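Local coordinates for protease VII (Escherichia coli, PDB 1I78), which cleaves proteins and peptides as an outer-membrane protease of the omptin family, built as an antiparallel beta barrel, at residues E250-T263 and Y275-T289. The protein carries 3 engineered substitutions. Sequence-based numbering, arbitrary orientation.
Sequences EGAWNRVTNKKGNT and YSKNGAGIENYNFIT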
loop_
_atom_site.group_PDB
_atom_site.type_symbol
_atom_site.label_atom_id
_atom_site.label_comp_id
_atom_site.label_asym_id
_atom_site.label_seq_id
_atom_site.Cartn_x
_atom_site.Cartn_y
_atom_site.Cartn_z
ATOM N N GLU A 250 2.657 -17.923 3.409
ATOM C CA GLU A 250 1.658 -17.185 2.639
ATOM C C GLU A 250 2.203 -16.132 1.695
ATOM O O GLU A 250 3.269 -15.567 1.933
ATOM C CB GLU A 250 0.627 -16.511 3.577
ATOM C CG GLU A 250 -0.501 -15.811 2.813
ATOM C CD GLU A 250 -1.638 -15.319 3.689
ATOM O OE1 GLU A 250 -1.438 -14.333 4.438
ATOM O OE2 GLU A 250 -2.742 -15.920 3.623
ATOM N N GLY A 251 1.438 -15.884 0.631
ATOM C CA GLY A 251 1.781 -14.885 -0.361
ATOM C C GLY A 251 0.577 -13.995 -0.661
ATOM O O GLY A 251 -0.517 -14.484 -0.991
ATOM N N ALA A 252 0.775 -12.684 -0.559
ATOM C CA ALA A 252 -0.299 -11.727 -0.800
ATOM C C ALA A 252 0.055 -10.593 -1.761
ATOM O O ALA A 252 1.143 -10.022 -1.721
ATOM C CB ALA A 252 -0.763 -11.140 0.517
ATOM N N TRP A 253 -0.898 -10.274 -2.622
ATOM C CA TRP A 253 -0.760 -9.210 -3.595
ATOM C C TRP A 253 -1.905 -8.247 -3.349
ATOM O O TRP A 253 -2.988 -8.651 -2.932
ATOM C CB TRP A 253 -0.892 -9.760 -5.010
ATOM C CG TRP A 253 -1.082 -8.693 -6.060
ATOM C CD1 TRP A 253 -0.117 -7.892 -6.599
ATOM C CD2 TRP A 253 -2.311 -8.328 -6.705
ATOM N NE1 TRP A 253 -0.665 -7.058 -7.546
ATOM C CE2 TRP A 253 -2.010 -7.305 -7.633
ATOM C CE3 TRP A 253 -3.643 -8.772 -6.592
ATOM C CZ2 TRP A 253 -2.991 -6.713 -8.455
ATOM C CZ3 TRP A 253 -4.631 -8.180 -7.416
ATOM C CH2 TRP A 253 -4.291 -7.163 -8.334
ATOM N N ASN A 254 -1.677 -6.971 -3.587
ATOM C CA ASN A 254 -2.762 -6.035 -3.419
ATOM C C ASN A 254 -2.476 -4.802 -4.233
ATOM O O ASN A 254 -1.329 -4.402 -4.387
ATOM C CB ASN A 254 -2.985 -5.695 -1.940
ATOM C CG ASN A 254 -1.820 -4.996 -1.336
ATOM O OD1 ASN A 254 -1.472 -3.887 -1.748
ATOM N ND2 ASN A 254 -1.191 -5.636 -0.351
ATOM N N ARG A 255 -3.530 -4.223 -4.786
ATOM C CA ARG A 255 -3.377 -3.047 -5.612
ATOM C C ARG A 255 -4.428 -1.986 -5.369
ATOM O O ARG A 255 -5.596 -2.286 -5.077
ATOM C CB ARG A 255 -3.424 -3.446 -7.085
ATOM C CG ARG A 255 -3.386 -2.259 -8.030
ATOM C CD ARG A 255 -3.240 -2.698 -9.474
ATOM N NE ARG A 255 -3.153 -1.563 -10.391
ATOM C CZ ARG A 255 -2.268 -0.572 -10.280
ATOM N NH1 ARG A 255 -1.380 -0.563 -9.283
ATOM N NH2 ARG A 255 -2.276 0.421 -11.166
ATOM N N VAL A 256 -3.991 -0.739 -5.482
ATOM C CA VAL A 256 -4.893 0.396 -5.371
ATOM C C VAL A 256 -4.799 1.075 -6.725
ATOM O O VAL A 256 -3.773 1.651 -7.065
ATOM C CB VAL A 256 -4.477 1.382 -4.275
ATOM C CG1 VAL A 256 -5.268 2.677 -4.430
ATOM C CG2 VAL A 256 -4.735 0.778 -2.929
ATOM N N THR A 257 -5.864 0.977 -7.502
ATOM C CA THR A 257 -5.905 1.561 -8.834
ATOM C C THR A 257 -5.855 3.083 -8.819
ATOM O O THR A 257 -6.431 3.737 -7.949
ATOM C CB THR A 257 -7.166 1.095 -9.573
ATOM O OG1 THR A 257 -7.006 -0.280 -9.926
ATOM C CG2 THR A 257 -7.381 1.888 -10.837
ATOM N N ASN A 258 -5.161 3.647 -9.800
ATOM C CA ASN A 258 -5.031 5.089 -9.892
ATOM C C ASN A 258 -6.347 5.786 -10.217
ATOM O O ASN A 258 -7.176 5.280 -10.978
ATOM C CB ASN A 258 -3.988 5.464 -10.944
ATOM C CG ASN A 258 -3.775 6.958 -11.032
ATOM O OD1 ASN A 258 -3.413 7.608 -10.053
ATOM N ND2 ASN A 258 -4.007 7.511 -12.204
ATOM N N LYS A 259 -6.512 6.960 -9.628
ATOM C CA LYS A 259 -7.695 7.771 -9.816
ATOM C C LYS A 259 -7.261 9.202 -9.494
ATOM O O LYS A 259 -6.264 9.406 -8.795
ATOM C CB LYS A 259 -8.797 7.293 -8.859
ATOM C CG LYS A 259 -10.150 7.977 -8.999
ATOM C CD LYS A 259 -11.228 7.190 -8.242
ATOM C CE LYS A 259 -12.620 7.765 -8.449
ATOM N NZ LYS A 259 -12.767 9.114 -7.838
ATOM N N LYS A 260 -7.986 10.189 -10.015
ATOM C CA LYS A 260 -7.647 11.581 -9.765
ATOM C C LYS A 260 -8.374 12.111 -8.552
ATOM O O LYS A 260 -9.482 11.677 -8.240
ATOM C CB LYS A 260 -8.003 12.463 -10.974
ATOM C CG LYS A 260 -7.143 12.233 -12.207
ATOM C CD LYS A 260 -7.596 13.097 -13.361
ATOM C CE LYS A 260 -6.755 12.848 -14.605
ATOM N NZ LYS A 260 -7.202 13.733 -15.722
ATOM N N GLY A 261 -7.737 13.063 -7.883
ATOM C CA GLY A 261 -8.301 13.694 -6.710
ATOM C C GLY A 261 -7.780 15.118 -6.668
ATOM O O GLY A 261 -7.029 15.541 -7.557
ATOM N N ASN A 262 -8.149 15.857 -5.632
ATOM C CA ASN A 262 -7.720 17.239 -5.519
ATOM C C ASN A 262 -6.396 17.377 -4.783
ATOM O O ASN A 262 -6.025 16.526 -3.980
ATOM C CB ASN A 262 -8.816 18.049 -4.835
ATOM C CG ASN A 262 -10.196 17.677 -5.344
ATOM O OD1 ASN A 262 -10.374 17.378 -6.531
ATOM N ND2 ASN A 262 -11.181 17.690 -4.456
ATOM N N THR A 263 -5.684 18.460 -5.063
ATOM C CA THR A 263 -4.392 18.696 -4.443
ATOM C C THR A 263 -4.285 20.143 -3.961
ATOM O O THR A 263 -4.968 21.033 -4.470
ATOM C CB THR A 263 -3.246 18.361 -5.455
ATOM O OG1 THR A 263 -1.968 18.576 -4.847
ATOM C CG2 THR A 263 -3.361 19.220 -6.686
ATOM N N TYR A 275 -4.758 25.717 -5.028
ATOM C CA TYR A 275 -5.636 24.554 -5.086
ATOM C C TYR A 275 -5.968 24.184 -6.528
ATOM O O TYR A 275 -6.193 25.059 -7.363
ATOM C CB TYR A 275 -6.934 24.864 -4.350
ATOM C CG TYR A 275 -7.920 23.726 -4.309
ATOM C CD1 TYR A 275 -7.833 22.738 -3.323
ATOM C CD2 TYR A 275 -8.963 23.650 -5.230
ATOM C CE1 TYR A 275 -8.767 21.708 -3.250
ATOM C CE2 TYR A 275 -9.901 22.626 -5.169
ATOM C CZ TYR A 275 -9.800 21.659 -4.174
ATOM O OH TYR A 275 -10.740 20.653 -4.092
ATOM N N SER A 276 -6.005 22.888 -6.816
ATOM C CA SER A 276 -6.329 22.421 -8.158
ATOM C C SER A 276 -7.137 21.130 -8.138
ATOM O O SER A 276 -6.642 20.069 -7.756
ATOM C CB SER A 276 -5.056 22.238 -8.988
ATOM O OG SER A 276 -4.021 21.654 -8.223
ATOM N N LYS A 277 -8.397 21.248 -8.545
ATOM C CA LYS A 277 -9.319 20.124 -8.592
ATOM C C LYS A 277 -8.854 19.101 -9.616
ATOM O O LYS A 277 -8.541 19.445 -10.754
ATOM C CB LYS A 277 -10.722 20.617 -8.949
ATOM C CG LYS A 277 -11.751 19.516 -9.133
ATOM C CD LYS A 277 -13.112 20.108 -9.476
ATOM C CE LYS A 277 -14.178 19.041 -9.684
ATOM N NZ LYS A 277 -15.538 19.656 -9.803
ATOM N N ASN A 278 -8.811 17.840 -9.200
ATOM C CA ASN A 278 -8.378 16.762 -10.073
ATOM C C ASN A 278 -6.944 16.998 -10.537
ATOM O O ASN A 278 -6.549 16.573 -11.618
ATOM C CB ASN A 278 -9.326 16.646 -11.270
ATOM C CG ASN A 278 -10.731 16.239 -10.859
ATOM O OD1 ASN A 278 -10.938 15.167 -10.288
ATOM N ND2 ASN A 278 -11.705 17.097 -11.141
ATOM N N GLY A 279 -6.164 17.675 -9.704
ATOM C CA GLY A 279 -4.787 17.938 -10.058
ATOM C C GLY A 279 -3.844 16.836 -9.612
ATOM O O GLY A 279 -2.661 16.846 -9.964
ATOM N N ALA A 280 -4.355 15.872 -8.851
ATOM C CA ALA A 280 -3.502 14.805 -8.363
ATOM C C ALA A 280 -4.012 13.410 -8.655
ATOM O O ALA A 280 -5.170 13.217 -8.997
ATOM C CB ALA A 280 -3.282 14.979 -6.878
ATOM N N GLY A 281 -3.110 12.442 -8.523
ATOM C CA GLY A 281 -3.422 11.047 -8.750
ATOM C C GLY A 281 -2.548 10.234 -7.810
ATOM O O GLY A 281 -1.431 10.649 -7.500
ATOM N N ILE A 282 -3.065 9.097 -7.339
ATOM C CA ILE A 282 -2.342 8.208 -6.425
ATOM C C ILE A 282 -2.631 6.737 -6.718
ATOM O O ILE A 282 -3.780 6.353 -6.929
ATOM C CB ILE A 282 -2.763 8.412 -4.957
ATOM C CG1 ILE A 282 -2.445 9.827 -4.489
ATOM C CG2 ILE A 282 -2.072 7.376 -4.082
ATOM C CD1 ILE A 282 -2.817 10.082 -3.041
ATOM N N GLU A 283 -1.593 5.910 -6.721
ATOM C CA GLU A 283 -1.788 4.478 -6.929
ATOM C C GLU A 283 -0.620 3.683 -6.352
ATOM O O GLU A 283 0.446 4.230 -6.090
ATOM C CB GLU A 283 -1.967 4.147 -8.416
ATOM C CG GLU A 283 -0.734 4.307 -9.270
ATOM C CD GLU A 283 -0.696 3.293 -10.405
ATOM O OE1 GLU A 283 -0.493 2.107 -10.103
ATOM O OE2 GLU A 283 -0.881 3.660 -11.585
ATOM N N ASN A 284 -0.831 2.398 -6.111
ATOM C CA ASN A 284 0.254 1.578 -5.597
ATOM C C ASN A 284 -0.097 0.115 -5.720
ATOM O O ASN A 284 -1.132 -0.246 -6.273
ATOM C CB ASN A 284 0.537 1.907 -4.132
ATOM C CG ASN A 284 -0.430 1.234 -3.181
ATOM O OD1 ASN A 284 -1.452 0.692 -3.588
ATOM N ND2 ASN A 284 -0.115 1.279 -1.898
ATOM N N TYR A 285 0.805 -0.720 -5.233
ATOM C CA TYR A 285 0.607 -2.155 -5.196
ATOM C C TYR A 285 1.696 -2.717 -4.310
ATOM O O TYR A 285 2.751 -2.105 -4.137
ATOM C CB TYR A 285 0.624 -2.783 -6.600
ATOM C CG TYR A 285 1.943 -2.768 -7.331
ATOM C CD1 TYR A 285 3.014 -3.564 -6.910
ATOM C CD2 TYR A 285 2.116 -1.977 -8.467
ATOM C CE1 TYR A 285 4.220 -3.568 -7.601
ATOM C CE2 TYR A 285 3.313 -1.975 -9.168
ATOM C CZ TYR A 285 4.362 -2.768 -8.733
ATOM O OH TYR A 285 5.552 -2.753 -9.428
ATOM N N ASN A 286 1.421 -3.864 -3.714
ATOM C CA ASN A 286 2.387 -4.494 -2.846
ATOM C C ASN A 286 2.302 -6.002 -2.947
ATOM O O ASN A 286 1.272 -6.571 -3.333
ATOM C CB ASN A 286 2.152 -4.086 -1.397
ATOM C CG ASN A 286 2.188 -2.588 -1.206
ATOM O OD1 ASN A 286 3.237 -1.954 -1.368
ATOM N ND2 ASN A 286 1.035 -2.004 -0.868
ATOM N N PHE A 287 3.422 -6.619 -2.598
ATOM C CA PHE A 287 3.593 -8.051 -2.560
ATOM C C PHE A 287 4.088 -8.323 -1.146
ATOM O O PHE A 287 5.043 -7.678 -0.689
ATOM C CB PHE A 287 4.665 -8.486 -3.552
ATOM C CG PHE A 287 4.122 -9.020 -4.823
ATOM C CD1 PHE A 287 4.557 -8.510 -6.050
ATOM C CD2 PHE A 287 3.193 -10.060 -4.812
ATOM C CE1 PHE A 287 4.074 -9.032 -7.257
ATOM C CE2 PHE A 287 2.703 -10.590 -6.006
ATOM C CZ PHE A 287 3.145 -10.075 -7.237
ATOM N N ILE A 288 3.431 -9.253 -0.458
ATOM C CA ILE A 288 3.813 -9.622 0.891
ATOM C C ILE A 288 4.035 -11.121 0.979
ATOM O O ILE A 288 3.146 -11.925 0.679
ATOM C CB ILE A 288 2.747 -9.244 1.915
ATOM C CG1 ILE A 288 2.630 -7.726 1.994
ATOM C CG2 ILE A 288 3.107 -9.853 3.283
ATOM C CD1 ILE A 288 1.616 -7.250 3.022
ATOM N N THR A 289 5.238 -11.491 1.396
ATOM C CA THR A 289 5.589 -12.891 1.519
ATOM C C THR A 289 5.843 -13.122 2.991
ATOM O O THR A 289 6.627 -12.411 3.615
ATOM C CB THR A 289 6.831 -13.213 0.667
ATOM O OG1 THR A 289 6.486 -13.094 -0.723
ATOM C CG2 THR A 289 7.335 -14.622 0.954
HETATM O O HOH W 1 -2.476 -1.635 -1.244
#
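The last beta hairpin of the omptin barrel pairs 250-263 antiparallel with 275-289, and strands 219-242 and 12-31 continue the barrel wall beyond it. Paired backbone hydrogen bonds run from Ala-252/Ile-288 through Val-256/Asn-284 and resume at Gly-261/Ala-280; Ala-252 N, for example, donates to Ile-288 O at 2.8 Å. The end of the face bearing Trp-253 and Phe-287 fits a surface turned toward lipid: Trp-253 CD1 sits over one face of the Phe-287 ring near its rim, the five-membered ring and the phenyl ring meeting obliquely at 54°. The other face carries Ala-252, Ile-288 and a row of asparagines, consistent with a polar barrel interior. There Asn-286 ND2 donates to a lone pair of Asn-254 OD1 at 3.3 Å, the two amides 63° apart. Arg-255 suits its place through its length: with CG anti to the backbone N (chi1 175°) and the chain extended, NH1 and NH2 both grip Glu-283 OE1, at 2.9 and 2.7 Å, from one side of the carboxylate plane. Arg-28 holds the other carboxylate oxygen, so the acid links three neighbouring strands. Farther along, Gly-279 and Ala-280 both face Gly-261 in a classic beta bulge, next to the type II turn Ser-276 to Gly-279. Asn-262 suits this corner because its short amide can accept from backbone: its OD1 offers a lone pair, in the carbonyl plane, to Asn-278 N at 3.1 Å.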